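PDB 1JO0: RNA-binding protein HI_1333 from Haemophilus influenzae, which is of incompletely known function but probably binds RNA through its CRS1/YhbY (CRM) domain. Local coordinates for residues V22-N27 against I47-A52; A40-E45 against L84-E89. One frame throughout, in Å; residues are numbered along the deposited sequence. Where two conformers were deposited one is given.

Interaction 1: residues V22-N27 against I47-A52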
ATOM      1  N   VAL A  22       2.164   3.762   7.669  1.00 18.68           N
ATOM      2  CA  VAL A  22       3.553   3.335   7.722  1.00 18.91           C
ATOM      3  C   VAL A  22       4.378   4.424   7.051  1.00 19.65           C
ATOM      4  O   VAL A  22       3.969   4.953   6.014  1.00 20.39           O
ATOM      5  CB  VAL A  22       3.789   1.984   7.015  1.00 18.80           C
ATOM      6  CG1 VAL A  22       5.253   1.554   7.070  1.00 19.40           C
ATOM      7  CG2 VAL A  22       2.878   0.914   7.618  1.00 21.00           C
ATOM      8  N   MET A  23       5.525   4.680   7.640  1.00 21.87           N
ATOM      9  CA  MET A  23       6.435   5.639   7.026  1.00 24.72           C
ATOM     10  C   MET A  23       7.785   4.941   6.929  1.00 24.05           C
ATOM     11  O   MET A  23       8.241   4.350   7.897  1.00 30.09           O
ATOM     12  CB  MET A  23       6.460   6.959   7.792  0.53 31.87           C
ATOM     13  CG  MET A  23       5.108   7.679   7.855  0.53 33.65           C
ATOM     14  SD  MET A  23       5.126   9.437   8.226  0.53 68.21           S
ATOM     15  CE  MET A  23       6.876   9.769   8.382  0.53 64.36           C
ATOM     16  N   LEU A  24       8.358   5.060   5.734  1.00 23.91           N
ATOM     17  CA  LEU A  24       9.742   4.714   5.529  1.00 27.67           C
ATOM     18  C   LEU A  24      10.661   5.928   5.635  1.00 32.29           C
ATOM     19  O   LEU A  24      10.303   7.029   5.232  1.00 43.95           O
ATOM     20  CB  LEU A  24      10.083   4.199   4.133  1.00 29.05           C
ATOM     21  CG  LEU A  24       9.757   2.700   3.996  1.00 29.26           C
ATOM     22  CD1 LEU A  24       8.257   2.531   4.127  1.00 27.57           C
ATOM     23  CD2 LEU A  24      10.301   2.169   2.684  1.00 37.96           C
ATOM     24  N   GLY A  25      11.859   5.673   6.121  1.00 37.42           N
ATOM     25  CA  GLY A  25      12.932   6.632   6.187  1.00 44.73           C
ATOM     26  C   GLY A  25      14.161   6.152   5.426  1.00 50.35           C
ATOM     27  O   GLY A  25      14.076   5.293   4.540  1.00 45.64           O
ATOM     28  N   GLY A  26      15.303   6.743   5.803  1.00 52.83           N
ATOM     29  CA  GLY A  26      16.545   6.416   5.144  1.00 53.71           C
ATOM     30  C   GLY A  26      16.945   4.967   5.062  1.00 50.69           C
ATOM     31  O   GLY A  26      17.746   4.548   4.208  1.00 55.38           O
ATOM     32  N   ASN A  27      16.428   4.128   5.950  1.00 42.64           N
ATOM     33  CA  ASN A  27      16.856   2.730   5.964  1.00 43.83           C
ATOM     34  C   ASN A  27      16.020   1.891   5.011  1.00 43.38           C
ATOM     35  O   ASN A  27      16.350   0.718   4.815  1.00 40.90           O
ATOM     36  CB  ASN A  27      16.815   2.156   7.388  1.00 44.64           C
ATOM     37  CG  ASN A  27      18.004   2.685   8.167  1.00 49.05           C
ATOM     38  OD1 ASN A  27      17.841   3.376   9.170  1.00 61.88           O
ATOM     39  ND2 ASN A  27      19.196   2.381   7.675  1.00 64.30           N
ATOM     40  N   ILE A  47      -4.248   0.603   2.638  1.00 14.05           N
ATOM     41  CA  ILE A  47      -3.257   1.362   3.398  1.00 14.33           C
ATOM     42  C   ILE A  47      -2.527   2.375   2.505  1.00 14.33           C
ATOM     43  O   ILE A  47      -2.380   2.167   1.290  1.00 14.83           O
ATOM     44  CB  ILE A  47      -2.224   0.446   4.108  1.00 15.38           C
ATOM     45  CG1 ILE A  47      -1.283  -0.257   3.127  1.00 15.66           C
ATOM     46  CG2 ILE A  47      -2.953  -0.534   5.035  1.00 19.00           C
ATOM     47  CD1 ILE A  47      -0.147  -0.961   3.840  1.00 18.56           C
ATOM     48  N   LYS A  48      -2.017   3.382   3.184  1.00 15.78           N
ATOM     49  CA  LYS A  48      -1.073   4.345   2.604  1.00 15.57           C
ATOM     50  C   LYS A  48       0.270   4.224   3.309  1.00 15.93           C
ATOM     51  O   LYS A  48       0.350   4.230   4.510  1.00 17.03           O
ATOM     52  CB  LYS A  48      -1.586   5.740   2.816  1.00 19.48           C
ATOM     53  CG  LYS A  48      -2.510   6.276   1.786  1.00 26.53           C
ATOM     54  CD  LYS A  48      -2.744   7.785   2.066  1.00 28.68           C
ATOM     55  CE  LYS A  48      -3.675   8.287   1.045  1.00 23.20           C
ATOM     56  NZ  LYS A  48      -4.159   9.620   1.428  1.00 20.19           N
ATOM     57  N   VAL A  49       1.323   4.119   2.495  1.00 16.04           N
ATOM     58  CA  VAL A  49       2.694   3.996   2.967  1.00 16.47           C
ATOM     59  C   VAL A  49       3.428   5.223   2.433  1.00 17.55           C
ATOM     60  O   VAL A  49       3.401   5.520   1.230  1.00 20.89           O
ATOM     61  CB  VAL A  49       3.382   2.713   2.447  1.00 17.98           C
ATOM     62  CG1 VAL A  49       4.831   2.641   2.890  1.00 19.80           C
ATOM     63  CG2 VAL A  49       2.605   1.492   2.893  1.00 19.41           C
ATOM     64  N   LYS A  50       4.053   5.977   3.317  1.00 18.48           N
ATOM     65  CA  LYS A  50       4.790   7.168   2.944  1.00 19.63           C
ATOM     66  C   LYS A  50       6.232   6.790   2.636  1.00 19.89           C
ATOM     67  O   LYS A  50       6.881   6.115   3.438  1.00 21.26           O
ATOM     68  CB  LYS A  50       4.741   8.251   4.032  0.50 22.41           C
ATOM     69  CG  LYS A  50       5.235   9.617   3.586  0.50 22.89           C
ATOM     70  CD  LYS A  50       4.907  10.675   4.647  0.50 27.44           C
ATOM     71  CE  LYS A  50       5.652  11.972   4.422  0.50 29.74           C
ATOM     72  NZ  LYS A  50       4.799  13.097   3.982  0.50 49.74           N
ATOM     73  N   VAL A  51       6.714   7.229   1.472  1.00 20.49           N
ATOM     74  CA  VAL A  51       8.041   6.945   0.991  1.00 21.89           C
ATOM     75  C   VAL A  51       8.710   8.263   0.587  1.00 24.76           C
ATOM     76  O   VAL A  51       8.973   8.563  -0.564  1.00 29.72           O
ATOM     77  CB  VAL A  51       8.055   5.929  -0.163  0.59 19.71           C
ATOM     78  CG1 VAL A  51       9.473   5.456  -0.442  0.59 22.46           C
ATOM     79  CG2 VAL A  51       7.130   4.766   0.172  0.59 22.64           C
ATOM     80  N   ALA A  52       8.907   9.151   1.558  1.00 29.61           N
ATOM     81  CA  ALA A  52       9.458  10.449   1.205  1.00 31.12           C
ATOM     82  C   ALA A  52      10.958  10.366   0.920  1.00 34.10           C
ATOM     83  O   ALA A  52      11.730   9.512   1.327  1.00 34.30           O
ATOM     84  CB  ALA A  52       9.217  11.460   2.326  1.00 32.34           C
TER
HETATM   85  O   HOH W   1      11.391   7.147   2.562  1.00 48.60           O
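Met23 and Lys50 lie side by side and point the same way from adjacent parallel strands, 22-24 and 46-51, which helix 31-44 connects in a beta-alpha-beta crossover of the CRM domain. Two nearly straight backbone bonds join the strands: Lys50 N donates to Val22 O (2.9 Å), and Leu24 N donates to Lys50 O (2.9 Å), so Lys50 is gripped through both its amide and its carbonyl. On the face that carries Met23 and Lys50, Met23 CG sits 3.9 Å from Lys50 CB. Further out, in the conformers given, Met23 SD lies 3.8 Å from Lys50 CD, a tentative contact. The lysine then turns off, its NZ bonding in this conformer to His80 NE2 and to a glycerol, probably from the crystallisation liquor. Val22, Leu24 and Val49 occupy the other face, where Val22 reaches Ile37 and Leu24 reaches Val33, both of helix 31-44. Val49 CG1 stands anti to the backbone N (chi1 177°), and Val22 CB approaches it at 4.3 Å. Leu24 crosses Val49 obliquely. Past the paired residues a water spans the backbones, donating to Ala52 O and more weakly to Leu24 O. The tightest apolar touch is between methyls, Leu24 CD1 to Val49 CG1, at 3.6 Å.

Interaction 2: residues A40-E45 against L84-E89; sequences ALNHHE and LYRPSE
Glu45, the first residue past the C-terminal end of helix 31-44, turns with positive phi (72°) and packs against the chain leaving strand 81-85. Its CB lies 3.5 Å from Arg86 O and also touches Tyr85 CE1. CG, anti to the carbonyl carbon, meets Arg86 O again and Ser88 CB. The chain runs on extended, with CD anti to CA (chi2 -178°), and brings the carboxylate to the Ser88 backbone. There Glu45 OE2 accepts Ser88 N at 2.9 Å through its anti lone pair, while a water that also contacts Tyr85 OH adds a weak bond. OE1 takes the amides of Lys92 and Ile93, so the buried carboxylate holds the C-terminal tail by its backbone. The main chain of Glu45 takes part too: its O accepts Arg86 N at 3.0 Å.

Arg86 bends at chi3 (69°) and crosses Leu41 at about a right angle, with Leu41 CD1 3.7 Å above one face of the guanidinium, toward the rim. In the Asn42 conformer given, OD1 lies 2.9 Å from Arg86 NH2 at the guanidinium edge, a weak, bent bond. Arg86 NH1 also bonds to Thr70 O, and NH2 forms a salt bridge with Glu38 OE2. The contact thus fastens the last turn of helix 31-44 to the exit of strand 81-85, with Thr70 of helix 56-70 and Ile47 of strand 46-51 also packed against Leu41.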
ATOM      1  N   ALA A  40      -0.401  -3.632   8.974  1.00 17.58           N
ATOM      2  CA  ALA A  40      -1.342  -2.646   8.472  1.00 16.83           C
ATOM      3  C   ALA A  40      -2.287  -3.233   7.432  1.00 15.31           C
ATOM      4  O   ALA A  40      -3.494  -3.018   7.444  1.00 16.63           O
ATOM      5  CB  ALA A  40      -0.554  -1.461   7.922  1.00 18.75           C
ATOM      6  N   LEU A  41      -1.776  -4.029   6.500  1.00 15.12           N
ATOM      7  CA  LEU A  41      -2.600  -4.742   5.556  1.00 14.93           C
ATOM      8  C   LEU A  41      -3.594  -5.644   6.260  1.00 16.42           C
ATOM      9  O   LEU A  41      -4.773  -5.702   5.907  1.00 16.53           O
ATOM     10  CB  LEU A  41      -1.794  -5.561   4.567  1.00 15.31           C
ATOM     11  CG  LEU A  41      -0.994  -4.781   3.525  1.00 14.50           C
ATOM     12  CD1 LEU A  41      -0.027  -5.730   2.801  1.00 17.42           C
ATOM     13  CD2 LEU A  41      -1.863  -4.062   2.518  1.00 15.33           C
ATOM     14  N   ASN A  42      -3.136  -6.377   7.256  1.00 17.18           N
ATOM     15  CA  ASN A  42      -3.982  -7.292   7.994  1.00 17.51           C
ATOM     16  C   ASN A  42      -5.155  -6.591   8.659  1.00 18.31           C
ATOM     17  O   ASN A  42      -6.283  -7.082   8.544  1.00 22.17           O
ATOM     18  CB  ASN A  42      -3.189  -8.037   9.058  0.65 19.10           C
ATOM     19  CG  ASN A  42      -2.417  -9.183   8.425  0.65 19.49           C
ATOM     20  OD1 ASN A  42      -2.721  -9.612   7.311  0.65 22.17           O
ATOM     21  ND2 ASN A  42      -1.457  -9.569   9.238  0.65 23.20           N
ATOM     22  N   HIS A  43      -4.860  -5.473   9.353  1.00 17.71           N
ATOM     23  CA  HIS A  43      -5.947  -4.800  10.059  1.00 18.19           C
ATOM     24  C   HIS A  43      -6.801  -3.945   9.140  1.00 18.11           C
ATOM     25  O   HIS A  43      -8.013  -3.859   9.340  1.00 18.69           O
ATOM     26  CB  HIS A  43      -5.407  -3.925  11.189  1.00 21.01           C
ATOM     27  CG  HIS A  43      -4.859  -4.785  12.301  1.00 26.87           C
ATOM     28  ND1 HIS A  43      -5.670  -5.555  13.068  1.00 30.91           N
ATOM     29  CD2 HIS A  43      -3.590  -5.036  12.678  1.00 27.97           C
ATOM     30  CE1 HIS A  43      -4.942  -6.224  13.937  1.00 33.65           C
ATOM     31  NE2 HIS A  43      -3.661  -5.928  13.725  1.00 28.98           N
ATOM     32  N   HIS A  44      -6.173  -3.279   8.150  1.00 16.52           N
ATOM     33  CA  HIS A  44      -6.885  -2.235   7.431  1.00 15.63           C
ATOM     34  C   HIS A  44      -7.285  -2.587   5.995  1.00 14.79           C
ATOM     35  O   HIS A  44      -8.199  -1.914   5.488  1.00 16.03           O
ATOM     36  CB  HIS A  44      -6.026  -0.959   7.348  1.00 16.10           C
ATOM     37  CG  HIS A  44      -5.714  -0.447   8.713  1.00 20.78           C
ATOM     38  ND1 HIS A  44      -6.682   0.099   9.518  1.00 23.05           N
ATOM     39  CD2 HIS A  44      -4.543  -0.380   9.382  1.00 26.58           C
ATOM     40  CE1 HIS A  44      -6.125   0.493  10.667  1.00 28.20           C
ATOM     41  NE2 HIS A  44      -4.827   0.216  10.599  1.00 28.77           N
ATOM     42  N   GLU A  45      -6.609  -3.524   5.372  1.00 15.56           N
ATOM     43  CA  GLU A  45      -6.789  -3.951   3.970  1.00 14.51           C
ATOM     44  C   GLU A  45      -6.273  -2.880   3.012  1.00 14.24           C
ATOM     45  O   GLU A  45      -5.404  -3.187   2.172  1.00 15.20           O
ATOM     46  CB  GLU A  45      -8.260  -4.293   3.651  1.00 16.19           C
ATOM     47  CG  GLU A  45      -8.771  -5.487   4.419  1.00 20.96           C
ATOM     48  CD  GLU A  45     -10.211  -5.774   3.997  1.00 23.13           C
ATOM     49  OE1 GLU A  45     -11.058  -4.881   4.147  1.00 22.55           O
ATOM     50  OE2 GLU A  45     -10.502  -6.883   3.492  1.00 35.69           O
ATOM     51  N   LEU A  84      -1.902   0.855  -1.211  1.00 14.56           N
ATOM     52  CA  LEU A  84      -1.846  -0.590  -1.400  1.00 14.41           C
ATOM     53  C   LEU A  84      -3.116  -1.247  -0.859  1.00 14.25           C
ATOM     54  O   LEU A  84      -3.703  -0.708   0.096  1.00 15.14           O
ATOM     55  CB  LEU A  84      -0.649  -1.187  -0.706  1.00 17.06           C
ATOM     56  CG  LEU A  84       0.727  -0.688  -1.097  1.00 21.02           C
ATOM     57  CD1 LEU A  84       1.751  -1.025  -0.032  1.00 29.94           C
ATOM     58  CD2 LEU A  84       1.107  -1.312  -2.410  1.00 28.50           C
ATOM     59  N   TYR A  85      -3.479  -2.387  -1.399  1.00 14.82           N
ATOM     60  CA  TYR A  85      -4.652  -3.111  -0.924  1.00 14.18           C
ATOM     61  C   TYR A  85      -4.432  -4.605  -0.933  1.00 13.88           C
ATOM     62  O   TYR A  85      -3.947  -5.142  -1.934  1.00 15.98           O
ATOM     63  CB  TYR A  85      -5.889  -2.772  -1.755  1.00 14.89           C
ATOM     64  CG  TYR A  85      -7.108  -3.601  -1.442  1.00 14.41           C
ATOM     65  CD1 TYR A  85      -7.956  -3.281  -0.375  1.00 14.73           C
ATOM     66  CD2 TYR A  85      -7.462  -4.712  -2.200  1.00 15.54           C
ATOM     67  CE1 TYR A  85      -9.076  -4.061  -0.108  1.00 15.82           C
ATOM     68  CE2 TYR A  85      -8.573  -5.472  -1.935  1.00 15.39           C
ATOM     69  CZ  TYR A  85      -9.384  -5.149  -0.890  1.00 15.75           C
ATOM     70  OH  TYR A  85     -10.499  -5.897  -0.625  1.00 17.96           O
ATOM     71  N   ARG A  86      -4.827  -5.277   0.151  1.00 14.31           N
ATOM     72  CA  ARG A  86      -4.873  -6.733   0.119  1.00 14.64           C
ATOM     73  C   ARG A  86      -6.136  -7.197   0.867  1.00 14.71           C
ATOM     74  O   ARG A  86      -6.338  -6.691   1.982  1.00 15.44           O
ATOM     75  CB  ARG A  86      -3.657  -7.339   0.778  1.00 15.01           C
ATOM     76  CG  ARG A  86      -3.506  -8.833   0.579  1.00 16.89           C
ATOM     77  CD  ARG A  86      -2.231  -9.344   1.201  1.00 17.08           C
ATOM     78  NE  ARG A  86      -2.225  -9.308   2.647  1.00 18.28           N
ATOM     79  CZ  ARG A  86      -1.149  -9.395   3.418  1.00 17.90           C
ATOM     80  NH1 ARG A  86       0.077  -9.490   2.900  1.00 18.74           N
ATOM     81  NH2 ARG A  86      -1.332  -9.366   4.737  1.00 21.05           N
ATOM     82  N   PRO A  87      -6.932  -8.080   0.303  1.00 15.33           N
ATOM     83  CA  PRO A  87      -8.159  -8.479   0.993  1.00 15.72           C
ATOM     84  C   PRO A  87      -7.857  -9.343   2.211  1.00 17.81           C
ATOM     85  O   PRO A  87      -6.895 -10.090   2.230  1.00 20.99           O
ATOM     86  CB  PRO A  87      -8.914  -9.259  -0.090  1.00 18.11           C
ATOM     87  CG  PRO A  87      -7.828  -9.820  -0.958  1.00 17.20           C
ATOM     88  CD  PRO A  87      -6.768  -8.754  -0.988  1.00 16.66           C
ATOM     89  N   SER A  88      -8.765  -9.225   3.191  1.00 19.47           N
ATOM     90  CA  SER A  88      -8.765  -9.939   4.455  1.00 19.65           C
ATOM     91  C   SER A  88      -9.744 -11.095   4.398  1.00 17.03           C
ATOM     92  O   SER A  88     -10.735 -11.032   3.692  1.00 18.92           O
ATOM     93  CB  SER A  88      -9.213  -8.986   5.615  1.00 23.34           C
ATOM     94  OG  SER A  88      -9.277  -9.631   6.830  1.00 28.82           O
ATOM     95  N   GLU A  89      -9.520 -12.103   5.196  1.00 20.08           N
ATOM     96  CA  GLU A  89     -10.467 -13.172   5.422  1.00 21.98           C
ATOM     97  C   GLU A  89     -11.698 -12.670   6.140  1.00 23.34           C
ATOM     98  O   GLU A  89     -12.721 -13.354   6.021  1.00 29.79           O
ATOM     99  CB  GLU A  89      -9.855 -14.344   6.229  1.00 25.28           C
ATOM    100  CG  GLU A  89      -8.620 -14.858   5.523  1.00 37.51           C
ATOM    101  CD  GLU A  89      -8.089 -16.170   6.032  1.00 51.65           C
ATOM    102  OE1 GLU A  89      -7.442 -16.904   5.247  1.00 67.12           O
ATOM    103  OE2 GLU A  89      -8.349 -16.415   7.233  1.00 72.41           O
TER
HETATM  104  O   HOH W   2      -5.986  -7.749   4.571  1.00 22.27           O
HETATM  105  O   HOH W   3      -4.483 -10.072   4.441  1.00 32.50           O
HETATM  106  O   HOH W   4      -6.909  -9.741   8.186  1.00 42.32           O
HETATM  107  O   HOH W   5     -12.080  -5.707   1.397  1.00 23.13           O

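The centres of interactions 1 and 2 are about 17 Å apart, yet the two contacts meet through strand 46-51, which lies between strands 22-24 and 81-85 in the four-stranded mixed sheet. Ile47 is where they touch: its O probably accepts a hydrogen bond from Leu84 N, and its CD1 packs against Leu41 CD2. Their segments alternate along the chain. It leaves interaction 1 after strand 22-24, passes through helix 31-44, whose C-terminal end takes part in interaction 2, and returns in strand 46-51. Within one compact CRM domain, interaction 1 pairs strand 46-51 with strand 22-24 on one side, and interaction 2 joins the helix end to the chain leaving strand 81-85, its neighbour on the other side.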